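Local coordinates for protein putative citrate lyase, alfa subunit (Streptococcus mutans, PDB 2HJ0) that is of unconfirmed function but belongs to the CitF family of citrate lyase alpha subunits, with two mixed beta sheets and helices around them, at residues A[9-14]-A[505-510]; A[94-99]-A[118-123]; A[142-147]-A[494-499]; A[385-390]-A[428-433]. All coordinates share one frame; numbering follows the deposited sequence.

Interaction 1: residues A[9-14]-A[505-510]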
loop_
_atom_site.group_PDB
_atom_site.type_symbol
_atom_site.label_atom_id
_atom_site.label_comp_id
_atom_site.label_asym_id
_atom_site.label_seq_id
_atom_site.Cartn_x
_atom_site.Cartn_y
_atom_site.Cartn_z
ATOM N N ASP A 9 -19.063 34.742 9.474
ATOM C CA ASP A 9 -18.394 35.628 10.415
ATOM C C ASP A 9 -17.168 34.942 11.031
ATOM O O ASP A 9 -17.160 34.594 12.208
ATOM C CB ASP A 9 -19.381 36.054 11.512
ATOM C CG ASP A 9 -18.937 37.312 12.251
ATOM O OD1 ASP A 9 -17.914 37.258 12.975
ATOM O OD2 ASP A 9 -19.613 38.360 12.104
ATOM N N ILE A 10 -16.133 34.741 10.226
ATOM C CA ILE A 10 -14.927 34.104 10.721
ATOM C C ILE A 10 -13.970 35.179 11.208
ATOM O O ILE A 10 -13.492 36.003 10.421
ATOM C CB ILE A 10 -14.237 33.281 9.620
ATOM C CG1 ILE A 10 -15.120 32.098 9.227
ATOM C CG2 ILE A 10 -12.893 32.790 10.110
ATOM C CD1 ILE A 10 -14.548 31.254 8.129
ATOM N N PRO A 11 -13.676 35.187 12.518
ATOM C CA PRO A 11 -12.767 36.174 13.104
ATOM C C PRO A 11 -11.391 36.184 12.447
ATOM O O PRO A 11 -10.834 35.131 12.139
ATOM C CB PRO A 11 -12.718 35.766 14.575
ATOM C CG PRO A 11 -12.982 34.300 14.536
ATOM C CD PRO A 11 -14.097 34.202 13.527
ATOM N N ARG A 12 -10.851 37.382 12.241
ATOM C CA ARG A 12 -9.546 37.558 11.610
ATOM C C ARG A 12 -8.459 36.708 12.252
ATOM O O ARG A 12 -7.501 36.316 11.591
ATOM C CB ARG A 12 -9.142 39.032 11.658
ATOM C CG ARG A 12 -9.530 39.832 10.431
ATOM C CD ARG A 12 -8.467 39.736 9.349
ATOM N NE ARG A 12 -8.831 40.510 8.166
ATOM C CZ ARG A 12 -7.990 40.825 7.186
ATOM N NH1 ARG A 12 -6.724 40.435 7.247
ATOM N NH2 ARG A 12 -8.418 41.528 6.145
ATOM N N LYS A 13 -8.609 36.430 13.542
ATOM C CA LYS A 13 -7.634 35.619 14.256
ATOM C C LYS A 13 -7.450 34.268 13.557
ATOM O O LYS A 13 -6.329 33.781 13.393
ATOM C CB LYS A 13 -8.085 35.401 15.704
ATOM C CG LYS A 13 -7.112 34.572 16.533
ATOM C CD LYS A 13 -7.528 34.489 17.996
ATOM C CE LYS A 13 -8.905 33.864 18.163
ATOM N NZ LYS A 13 -9.342 33.788 19.593
ATOM N N TYR A 14 -8.561 33.677 13.135
ATOM C CA TYR A 14 -8.529 32.387 12.464
ATOM C C TYR A 14 -8.470 32.540 10.953
ATOM O O TYR A 14 -7.833 31.744 10.263
ATOM C CB TYR A 14 -9.754 31.569 12.867
ATOM C CG TYR A 14 -9.773 31.208 14.332
ATOM C CD1 TYR A 14 -8.751 30.454 14.889
ATOM C CD2 TYR A 14 -10.802 31.634 15.167
ATOM C CE1 TYR A 14 -8.749 30.132 16.238
ATOM C CE2 TYR A 14 -10.807 31.316 16.523
ATOM C CZ TYR A 14 -9.776 30.565 17.047
ATOM O OH TYR A 14 -9.759 30.236 18.378
ATOM N N ILE A 505 -13.812 27.552 6.098
ATOM C CA ILE A 505 -15.042 27.890 5.407
ATOM C C ILE A 505 -16.024 28.492 6.405
ATOM O O ILE A 505 -16.860 29.300 6.033
ATOM C CB ILE A 505 -15.652 26.622 4.704
ATOM C CG1 ILE A 505 -17.069 26.888 4.206
ATOM C CG2 ILE A 505 -15.719 25.465 5.683
ATOM C CD1 ILE A 505 -17.234 28.155 3.393
ATOM N N ASP A 506 -15.909 28.131 7.677
ATOM C CA ASP A 506 -16.823 28.667 8.682
ATOM C C ASP A 506 -16.307 28.331 10.085
ATOM O O ASP A 506 -15.206 27.801 10.234
ATOM C CB ASP A 506 -18.219 28.065 8.456
ATOM C CG ASP A 506 -19.310 28.756 9.257
ATOM O OD1 ASP A 506 -19.072 29.855 9.806
ATOM O OD2 ASP A 506 -20.426 28.194 9.323
ATOM N N VAL A 507 -17.088 28.657 11.110
ATOM C CA VAL A 507 -16.709 28.347 12.483
ATOM C C VAL A 507 -17.957 28.041 13.264
ATOM O O VAL A 507 -19.065 28.272 12.788
ATOM C CB VAL A 507 -15.981 29.514 13.200
ATOM C CG1 VAL A 507 -14.567 29.678 12.660
ATOM C CG2 VAL A 507 -16.778 30.781 13.041
ATOM N N VAL A 508 -17.772 27.519 14.470
ATOM C CA VAL A 508 -18.888 27.173 15.325
ATOM C C VAL A 508 -18.674 27.777 16.698
ATOM O O VAL A 508 -17.609 27.619 17.301
ATOM C CB VAL A 508 -19.017 25.653 15.467
ATOM C CG1 VAL A 508 -20.054 25.304 16.516
ATOM C CG2 VAL A 508 -19.402 25.057 14.131
ATOM N N ARG A 509 -19.695 28.468 17.192
ATOM C CA ARG A 509 -19.627 29.098 18.503
ATOM C C ARG A 509 -20.356 28.268 19.544
ATOM O O ARG A 509 -21.118 27.361 19.204
ATOM C CB ARG A 509 -20.209 30.514 18.440
ATOM C CG ARG A 509 -19.362 31.453 17.595
ATOM C CD ARG A 509 -19.893 32.873 17.576
ATOM N NE ARG A 509 -18.924 33.812 17.002
ATOM C CZ ARG A 509 -18.610 33.874 15.713
ATOM N NH1 ARG A 509 -19.189 33.047 14.845
ATOM N NH2 ARG A 509 -17.716 34.764 15.297
ATOM N N ASN A 510 -20.115 28.580 20.813
ATOM C CA ASN A 510 -20.748 27.849 21.903
ATOM C C ASN A 510 -22.214 28.215 22.058
ATOM O O ASN A 510 -22.667 29.263 21.592
ATOM C CB ASN A 510 -20.000 28.091 23.226
ATOM C CG ASN A 510 -19.989 29.558 23.653
ATOM O OD1 ASN A 510 -19.328 30.403 23.037
ATOM N ND2 ASN A 510 -20.722 29.858 24.720
#
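Asp9, Ile10 and Pro11, just before helix 12-17, pack against strand 505-510 near the C-terminus. The contact mixes a charged grip with apolar packing at an edge of the larger sheet. The polar part belongs to Arg509. Its side chain is extended from CG to NE. The guanidinium at its end presents NH2 to the backbone of Asp9. NH2 donates to Asp9 O over 3.1 Å, in the guanidinium plane and nearly straight at 170°. The same nitrogen forms a salt bridge with Asp9 OD1 at 3.4 Å. The two side chains cross at about a right angle, and the carboxylate plane is steeply turned against the guanidinium. Ile10 supplies the apolar part. Its CD1 lies 3.4 Å from the backbone N of Asp506. Its CG1, anti to the carbonyl carbon (chi1 -66°), approaches Val507 CG1 at 4.2 Å. Pro11, the N-cap residue of the helix, brings CD to Arg509 NH2 at 4.1 Å, tip to tip. The Asp506 carboxylate takes its strongest partner, Arg8, from just outside. Strand 504-511 is the outermost strand on this side within the chain. It pairs antiparallel with strand 493-498, and Tyr14 of the helix packs on Leu496 of that neighbour.

Interaction 2: residues A[94-99]-A[118-123]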
loop_
_atom_site.group_PDB
_atom_site.type_symbol
_atom_site.label_atom_id
_atom_site.label_comp_id
_atom_site.label_asym_id
_atom_site.label_seq_id
_atom_site.Cartn_x
_atom_site.Cartn_y
_atom_site.Cartn_z
ATOM N N ASP A 94 -2.085 16.738 28.036
ATOM C CA ASP A 94 -1.847 17.636 26.911
ATOM C C ASP A 94 -1.663 16.829 25.627
ATOM O O ASP A 94 -0.805 17.143 24.795
ATOM C CB ASP A 94 -0.609 18.494 27.193
ATOM C CG ASP A 94 -0.433 19.633 26.195
ATOM O OD1 ASP A 94 -1.430 20.338 25.897
ATOM O OD2 ASP A 94 0.717 19.830 25.725
ATOM N N ILE A 95 -2.474 15.782 25.483
ATOM C CA ILE A 95 -2.412 14.921 24.310
ATOM C C ILE A 95 -3.310 15.451 23.219
ATOM O O ILE A 95 -4.408 15.938 23.483
ATOM C CB ILE A 95 -2.834 13.466 24.635
ATOM C CG1 ILE A 95 -1.759 12.811 25.506
ATOM C CG2 ILE A 95 -3.024 12.661 23.349
ATOM C CD1 ILE A 95 -0.389 12.852 24.882
ATOM N N SER A 96 -2.824 15.369 21.986
ATOM C CA SER A 96 -3.585 15.837 20.836
ATOM C C SER A 96 -4.254 14.630 20.178
ATOM O O SER A 96 -3.587 13.710 19.718
ATOM C CB SER A 96 -2.644 16.537 19.862
ATOM O OG SER A 96 -3.385 17.369 19.009
ATOM N N ILE A 97 -5.575 14.647 20.133
ATOM C CA ILE A 97 -6.332 13.536 19.583
ATOM C C ILE A 97 -6.689 13.739 18.090
ATOM O O ILE A 97 -7.131 14.818 17.672
ATOM C CB ILE A 97 -7.609 13.344 20.468
ATOM C CG1 ILE A 97 -8.090 11.907 20.472
ATOM C CG2 ILE A 97 -8.758 14.207 19.943
ATOM C CD1 ILE A 97 -9.382 11.765 21.251
ATOM N N ALA A 98 -6.467 12.709 17.279
ATOM C CA ALA A 98 -6.773 12.802 15.857
ATOM C C ALA A 98 -7.543 11.584 15.333
ATOM O O ALA A 98 -7.085 10.881 14.428
ATOM C CB ALA A 98 -5.488 13.005 15.054
ATOM N N PRO A 99 -8.726 11.309 15.911
ATOM C CA PRO A 99 -9.545 10.168 15.476
ATOM C C PRO A 99 -10.225 10.465 14.136
ATOM O O PRO A 99 -10.596 11.607 13.867
ATOM C CB PRO A 99 -10.560 10.026 16.606
ATOM C CG PRO A 99 -10.771 11.454 17.028
ATOM C CD PRO A 99 -9.364 12.011 17.043
ATOM N N VAL A 118 -6.755 15.470 27.252
ATOM C CA VAL A 118 -6.865 15.771 25.832
ATOM C C VAL A 118 -7.054 17.287 25.717
ATOM O O VAL A 118 -7.947 17.867 26.341
ATOM C CB VAL A 118 -8.073 15.041 25.182
ATOM C CG1 VAL A 118 -8.119 15.338 23.683
ATOM C CG2 VAL A 118 -7.974 13.538 25.422
ATOM N N THR A 119 -6.217 17.924 24.909
ATOM C CA THR A 119 -6.239 19.375 24.756
ATOM C C THR A 119 -6.580 19.866 23.353
ATOM O O THR A 119 -6.837 21.052 23.155
ATOM C CB THR A 119 -4.864 19.937 25.158
ATOM O OG1 THR A 119 -3.830 19.220 24.458
ATOM C CG2 THR A 119 -4.646 19.768 26.654
ATOM N N ASN A 120 -6.549 18.954 22.383
ATOM C CA ASN A 120 -6.857 19.260 20.985
ATOM C C ASN A 120 -7.504 18.049 20.327
ATOM O O ASN A 120 -7.086 16.910 20.536
ATOM C CB ASN A 120 -5.593 19.641 20.208
ATOM C CG ASN A 120 -5.068 21.002 20.588
ATOM O OD1 ASN A 120 -4.649 21.217 21.717
ATOM N ND2 ASN A 120 -5.093 21.935 19.651
ATOM N N ILE A 121 -8.517 18.312 19.515
ATOM C CA ILE A 121 -9.258 17.257 18.838
ATOM C C ILE A 121 -9.479 17.591 17.367
ATOM O O ILE A 121 -9.739 18.740 17.023
ATOM C CB ILE A 121 -10.656 17.080 19.481
ATOM C CG1 ILE A 121 -10.526 16.849 20.993
ATOM C CG2 ILE A 121 -11.399 15.935 18.804
ATOM C CD1 ILE A 121 -11.878 16.791 21.732
ATOM N N THR A 122 -9.362 16.591 16.501
ATOM C CA THR A 122 -9.640 16.782 15.077
ATOM C C THR A 122 -10.329 15.524 14.547
ATOM O O THR A 122 -9.920 14.403 14.872
ATOM C CB THR A 122 -8.361 17.072 14.246
ATOM O OG1 THR A 122 -8.734 17.279 12.879
ATOM C CG2 THR A 122 -7.352 15.923 14.338
ATOM N N SER A 123 -11.404 15.706 13.785
ATOM C CA SER A 123 -12.118 14.574 13.198
ATOM C C SER A 123 -13.275 14.988 12.307
ATOM O O SER A 123 -13.463 16.172 12.006
ATOM C CB SER A 123 -12.626 13.612 14.278
ATOM O OG SER A 123 -13.760 14.110 14.943
#
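Ile97 and Ile121 sit side by side on one face of a parallel strand pair, with Val118 on the same face. Ile97 has CG1 anti to the backbone N (chi1 -151°). Its other branch, CG2, is the one that meets the neighbouring strand, 3.3 Å from Ile121 CG1. Ile97 CB also packs against Val118 CG1 at 3.8 Å. Ser96 and Asn120 point to the other face, where Ser96 OG comes to Asn120 CB. Further along, Thr122 turns its methyl group to Ala98, with CG2 3.5 Å from Ala98 CB. The hydroxyl of Thr122 goes the other way, to Ile144 O on the next strand.

At the start of the pair, Asp94 and Thr119 cross obliquely. Thr119 OG1 stands between its own backbone N and carbonyl carbon (chi1 51°). It donates to Asp94 OD1 over 3.0 Å, reaching that oxygen from above the carboxylate plane, 49° out of it. The backbones are joined by Thr119 N to Ile95 O and by Ile97 N to Asn120 O (2.8 Å). A third bond, Thr122 N to Ile97 O, is weak.

The isoleucine and valine face is covered by two helices. Met80 and Leu84 of helix 79-89 touch Ile97, while Leu109 and His112 of helix 109-114 touch Val118. Strand 95-99, helix 109-114 and strand 118-123 form a beta-alpha-beta crossover. This unit is consistent with the Rossmann-like clan of the family.

Interaction 3: residues A[142-147]-A[494-499]; sequences PVIIRS and VALIEY
Strands 143-145 and 494-498 run parallel, their axes 23° apart, and are laced by four backbone hydrogen bonds: Val143 N to Val494 O, Leu496 N to Val143 O, Ile145 N to Leu496 O, and Glu498 N to Ile145 O. Val143 and Ala495 share one face, CB to CB at 3.8 Å, and Ile145 and Ile497 follow on it. On the other face Ile144 and Leu496 meet obliquely through their CD1 methyls, 3.7 Å apart. Pro142 CB adds to this patch at Leu496 CG.

Arg146 and Glu498 form a salt bridge at the far end. NE and NH1 both turn to Glu498 OE1, NE at 3.0 Å, but both hydrogen bonds are weak. The guanidinium and carboxylate planes are 68° apart. Ile144 CG2 lies 3.5 Å above one guanidinium face, offset toward the rim. Glu498 OE2 has a stronger partner in Arg153, so the carboxylate is shared by two arginines.

Val494 and Ala495 both face Val508 on the next strand, a classic beta bulge. Ser147 is the N-cap of helix 148-157, its OG bonded to Gly150 N. Strand 143-145 leads into that helix, consistent with the family's Rossmann-like clan, and strand 493-498 extends the alpha/beta sheet in parallel.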
loop_
_atom_site.group_PDB
_atom_site.type_symbol
_atom_site.label_atom_id
_atom_site.label_comp_id
_atom_site.label_asym_id
_atom_site.label_seq_id
_atom_site.Cartn_x
_atom_site.Cartn_y
_atom_site.Cartn_z
ATOM N N PRO A 142 -10.145 25.125 20.043
ATOM C CA PRO A 142 -11.254 24.758 19.151
ATOM C C PRO A 142 -11.038 23.387 18.513
ATOM O O PRO A 142 -9.915 23.035 18.140
ATOM C CB PRO A 142 -11.242 25.866 18.084
ATOM C CG PRO A 142 -10.475 26.987 18.710
ATOM C CD PRO A 142 -9.399 26.270 19.501
ATOM N N VAL A 143 -12.109 22.615 18.389
ATOM C CA VAL A 143 -12.011 21.310 17.752
ATOM C C VAL A 143 -11.827 21.588 16.266
ATOM O O VAL A 143 -12.534 22.426 15.709
ATOM C CB VAL A 143 -13.306 20.494 17.942
ATOM C CG1 VAL A 143 -13.224 19.202 17.141
ATOM C CG2 VAL A 143 -13.530 20.201 19.414
ATOM N N ILE A 144 -10.872 20.925 15.622
ATOM C CA ILE A 144 -10.659 21.136 14.185
ATOM C C ILE A 144 -11.425 20.080 13.388
ATOM O O ILE A 144 -11.096 18.897 13.426
ATOM C CB ILE A 144 -9.170 21.020 13.789
ATOM C CG1 ILE A 144 -8.340 22.085 14.513
ATOM C CG2 ILE A 144 -9.021 21.180 12.274
ATOM C CD1 ILE A 144 -8.741 23.500 14.186
ATOM N N ILE A 145 -12.449 20.487 12.664
ATOM C CA ILE A 145 -13.179 19.499 11.900
ATOM C C ILE A 145 -12.710 19.486 10.466
ATOM O O ILE A 145 -12.573 20.532 9.835
ATOM C CB ILE A 145 -14.678 19.762 11.944
ATOM C CG1 ILE A 145 -15.223 19.289 13.286
ATOM C CG2 ILE A 145 -15.372 19.035 10.811
ATOM C CD1 ILE A 145 -16.555 19.813 13.565
ATOM N N ARG A 146 -12.448 18.288 9.965
ATOM C CA ARG A 146 -11.999 18.111 8.594
ATOM C C ARG A 146 -12.836 17.009 7.940
ATOM O O ARG A 146 -13.306 16.108 8.624
ATOM C CB ARG A 146 -10.535 17.681 8.572
ATOM C CG ARG A 146 -9.557 18.599 9.269
ATOM C CD ARG A 146 -8.136 18.176 8.883
ATOM N NE ARG A 146 -7.161 19.227 9.113
ATOM C CZ ARG A 146 -6.557 19.446 10.274
ATOM N NH1 ARG A 146 -5.701 20.444 10.384
ATOM N NH2 ARG A 146 -6.781 18.659 11.317
ATOM N N SER A 147 -13.011 17.078 6.622
ATOM C CA SER A 147 -13.751 16.064 5.885
ATOM C C SER A 147 -12.848 14.831 5.807
ATOM O O SER A 147 -11.652 14.918 6.117
ATOM C CB SER A 147 -14.072 16.559 4.469
ATOM O OG SER A 147 -12.895 16.704 3.681
ATOM N N VAL A 494 -16.021 27.409 19.600
ATOM C CA VAL A 494 -16.001 26.010 20.003
ATOM C C VAL A 494 -15.240 25.083 19.049
ATOM O O VAL A 494 -14.669 24.074 19.475
ATOM C CB VAL A 494 -17.447 25.512 20.166
ATOM C CG1 VAL A 494 -17.584 24.076 19.689
ATOM C CG2 VAL A 494 -17.850 25.634 21.621
ATOM N N ALA A 495 -15.230 25.430 17.764
ATOM C CA ALA A 495 -14.553 24.624 16.752
ATOM C C ALA A 495 -14.384 25.351 15.413
ATOM O O ALA A 495 -15.144 26.251 15.076
ATOM C CB ALA A 495 -15.334 23.333 16.538
ATOM N N LEU A 496 -13.381 24.947 14.651
ATOM C CA LEU A 496 -13.148 25.528 13.344
ATOM C C LEU A 496 -13.514 24.484 12.279
ATOM O O LEU A 496 -13.250 23.287 12.448
ATOM C CB LEU A 496 -11.670 25.914 13.211
ATOM C CG LEU A 496 -11.085 26.853 14.296
ATOM C CD1 LEU A 496 -9.596 27.072 14.058
ATOM C CD2 LEU A 496 -11.815 28.192 14.281
ATOM N N ILE A 497 -14.148 24.904 11.193
ATOM C CA ILE A 497 -14.462 23.942 10.138
ATOM C C ILE A 497 -13.484 24.199 9.000
ATOM O O ILE A 497 -13.524 25.248 8.356
ATOM C CB ILE A 497 -15.935 24.074 9.609
ATOM C CG1 ILE A 497 -16.919 23.409 10.586
ATOM C CG2 ILE A 497 -16.082 23.368 8.275
ATOM C CD1 ILE A 497 -16.918 24.000 11.979
ATOM N N GLU A 498 -12.586 23.244 8.781
ATOM C CA GLU A 498 -11.606 23.350 7.715
ATOM C C GLU A 498 -12.148 22.663 6.465
ATOM O O GLU A 498 -12.534 21.503 6.512
ATOM C CB GLU A 498 -10.284 22.686 8.110
ATOM C CG GLU A 498 -9.288 22.642 6.948
ATOM C CD GLU A 498 -8.185 21.616 7.137
ATOM O OE1 GLU A 498 -7.173 21.923 7.803
ATOM O OE2 GLU A 498 -8.338 20.487 6.623
ATOM N N TYR A 499 -12.190 23.392 5.356
ATOM C CA TYR A 499 -12.655 22.853 4.082
ATOM C C TYR A 499 -11.638 21.833 3.575
ATOM O O TYR A 499 -10.456 21.883 3.939
ATOM C CB TYR A 499 -12.780 23.970 3.047
ATOM C CG TYR A 499 -13.461 23.553 1.763
ATOM C CD1 TYR A 499 -14.788 23.134 1.771
ATOM C CD2 TYR A 499 -12.788 23.595 0.535
ATOM C CE1 TYR A 499 -15.437 22.766 0.602
ATOM C CE2 TYR A 499 -13.436 23.227 -0.649
ATOM C CZ TYR A 499 -14.765 22.812 -0.597
ATOM O OH TYR A 499 -15.429 22.437 -1.740
#

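Interaction 4: residues A[385-390]-A[428-433]; sequences VMTGSD and VNTVIT
Thr387 and Thr430 are brought together by different first torsions. Thr387 OG1 stands between its backbone N and carbonyl carbon (chi1 55°), whereas Thr430 OG1 is anti to its carbonyl carbon (chi1 -46°). The two side chains cross at about a right angle, and the hydroxyls form a hydrogen bond of 2.6 Å, in which either may be the donor.

The contact joins two loops that run nearly antiparallel. It lies beside a classic beta bulge, in which Ile432 and Thr433 both face Val383. Along 428-433, Thr430 and Ile432 turn toward the other loop. Val431 between them points away; its side chain touches Arg8 and Ile505, and its backbone N is bonded to Asp506 OD2, which ties this loop to strand 504-511.

The apolar half centres on Ile432. Met386, a selenomethionine, is bent at chi2 and chi3. It touches with the base of its chain while its end leads away. Its CG meets Ile432 CD1 at 3.4 Å, and the two side chains cross at about a right angle. Met386 CB also faces Thr430 CG2, at 4.1 Å. Asn384 holds the start of the first loop by bonds to Met386 N and Thr387 O. Val385 CG2 packs obliquely against Ile432 CG2 at 3.7 Å.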
loop_
_atom_site.group_PDB
_atom_site.type_symbol
_atom_site.label_atom_id
_atom_site.label_comp_id
_atom_site.label_asym_id
_atom_site.label_seq_id
_atom_site.Cartn_x
_atom_site.Cartn_y
_atom_site.Cartn_z
ATOM N N VAL A 385 -24.329 20.036 7.838
ATOM C CA VAL A 385 -24.473 18.685 8.371
ATOM C C VAL A 385 -23.757 18.583 9.726
ATOM O O VAL A 385 -23.574 17.488 10.254
ATOM C CB VAL A 385 -23.883 17.634 7.402
ATOM C CG1 VAL A 385 -24.765 17.508 6.170
ATOM C CG2 VAL A 385 -22.474 18.033 7.003
HETATM N N MSE A 386 -23.361 19.733 10.281
HETATM C CA MSE A 386 -22.667 19.787 11.568
HETATM C C MSE A 386 -23.559 20.127 12.762
HETATM O O MSE A 386 -23.686 19.335 13.693
HETATM C CB MSE A 386 -21.515 20.801 11.529
HETATM C CG MSE A 386 -20.146 20.218 11.228
HETATM SE SE MSE A 386 -19.584 18.918 12.516
HETATM C CE MSE A 386 -19.683 20.038 14.110
ATOM N N THR A 387 -24.182 21.299 12.733
ATOM C CA THR A 387 -25.020 21.730 13.845
ATOM C C THR A 387 -26.518 21.613 13.604
ATOM O O THR A 387 -26.987 21.734 12.481
ATOM C CB THR A 387 -24.700 23.170 14.203
ATOM O OG1 THR A 387 -24.846 23.976 13.035
ATOM C CG2 THR A 387 -23.281 23.286 14.692
ATOM N N GLY A 388 -27.263 21.382 14.678
ATOM C CA GLY A 388 -28.701 21.262 14.563
ATOM C C GLY A 388 -29.430 22.573 14.807
ATOM O O GLY A 388 -28.813 23.635 14.898
ATOM N N SER A 389 -30.753 22.492 14.914
ATOM C CA SER A 389 -31.587 23.665 15.140
ATOM C C SER A 389 -31.150 24.436 16.377
ATOM O O SER A 389 -31.055 25.659 16.348
ATOM C CB SER A 389 -33.046 23.235 15.269
ATOM O OG SER A 389 -33.147 22.098 16.101
ATOM N N ASP A 390 -30.880 23.715 17.459
ATOM C CA ASP A 390 -30.441 24.346 18.695
ATOM C C ASP A 390 -28.991 24.837 18.610
ATOM O O ASP A 390 -28.426 25.287 19.602
ATOM C CB ASP A 390 -30.590 23.375 19.867
ATOM C CG ASP A 390 -29.781 22.114 19.674
ATOM O OD1 ASP A 390 -29.742 21.276 20.599
ATOM O OD2 ASP A 390 -29.178 21.954 18.589
ATOM N N VAL A 428 -27.634 29.078 6.768
ATOM C CA VAL A 428 -27.365 27.957 7.659
ATOM C C VAL A 428 -26.475 28.374 8.822
ATOM O O VAL A 428 -25.604 29.237 8.670
ATOM C CB VAL A 428 -26.674 26.805 6.902
ATOM C CG1 VAL A 428 -27.542 26.342 5.739
ATOM C CG2 VAL A 428 -25.325 27.256 6.400
ATOM N N ASN A 429 -26.701 27.768 9.984
ATOM C CA ASN A 429 -25.896 28.063 11.169
ATOM C C ASN A 429 -24.428 27.731 10.908
ATOM O O ASN A 429 -23.546 28.544 11.196
ATOM C CB ASN A 429 -26.404 27.264 12.377
ATOM C CG ASN A 429 -27.712 27.821 12.937
ATOM O OD1 ASN A 429 -28.562 27.071 13.457
ATOM N ND2 ASN A 429 -27.878 29.151 12.842
ATOM N N THR A 430 -24.167 26.539 10.372
ATOM C CA THR A 430 -22.800 26.115 10.066
ATOM C C THR A 430 -22.703 25.664 8.608
ATOM O O THR A 430 -23.592 24.989 8.109
ATOM C CB THR A 430 -22.349 24.932 10.947
ATOM O OG1 THR A 430 -22.707 25.175 12.309
ATOM C CG2 THR A 430 -20.841 24.755 10.847
ATOM N N VAL A 431 -21.623 26.027 7.928
ATOM C CA VAL A 431 -21.452 25.627 6.539
ATOM C C VAL A 431 -20.393 24.546 6.379
ATOM O O VAL A 431 -19.231 24.755 6.728
ATOM C CB VAL A 431 -21.019 26.805 5.654
ATOM C CG1 VAL A 431 -20.783 26.327 4.230
ATOM C CG2 VAL A 431 -22.056 27.893 5.686
ATOM N N ILE A 432 -20.789 23.392 5.846
ATOM C CA ILE A 432 -19.836 22.313 5.619
ATOM C C ILE A 432 -19.586 22.157 4.122
ATOM O O ILE A 432 -18.445 21.976 3.702
ATOM C CB ILE A 432 -20.306 20.964 6.227
ATOM C CG1 ILE A 432 -20.061 20.955 7.736
ATOM C CG2 ILE A 432 -19.500 19.812 5.637
ATOM C CD1 ILE A 432 -20.720 22.084 8.462
ATOM N N THR A 433 -20.642 22.245 3.321
ATOM C CA THR A 433 -20.507 22.118 1.874
ATOM C C THR A 433 -21.070 23.345 1.161
ATOM O O THR A 433 -22.251 23.665 1.273
ATOM C CB THR A 433 -21.252 20.878 1.337
ATOM O OG1 THR A 433 -20.751 19.701 1.982
ATOM C CG2 THR A 433 -21.069 20.754 -0.176
#

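In the fold
Interactions 1, 2 and 3 all reach the larger mixed sheet, whose strands 95-99, 118-123, 143-145, 493-498 and 504-511 lie in that order. Interaction 2 stands apart, its centre about 19 Å from that of interaction 1 and about 22 Å from that of interaction 4, but about 12 Å from that of interaction 3. Strands 118-123 and 143-145 are direct neighbours. Interactions 1 and 3 have centres about 10 Å apart and meet along strands 493-498 and 504-511. Interaction 4 lies in loops and touches both. Along the chain, interaction 2 closes before interaction 3 opens. Interaction 1 spans all the others, and interaction 3 spans interaction 4. The two chain ends thus meet beside the same sheet.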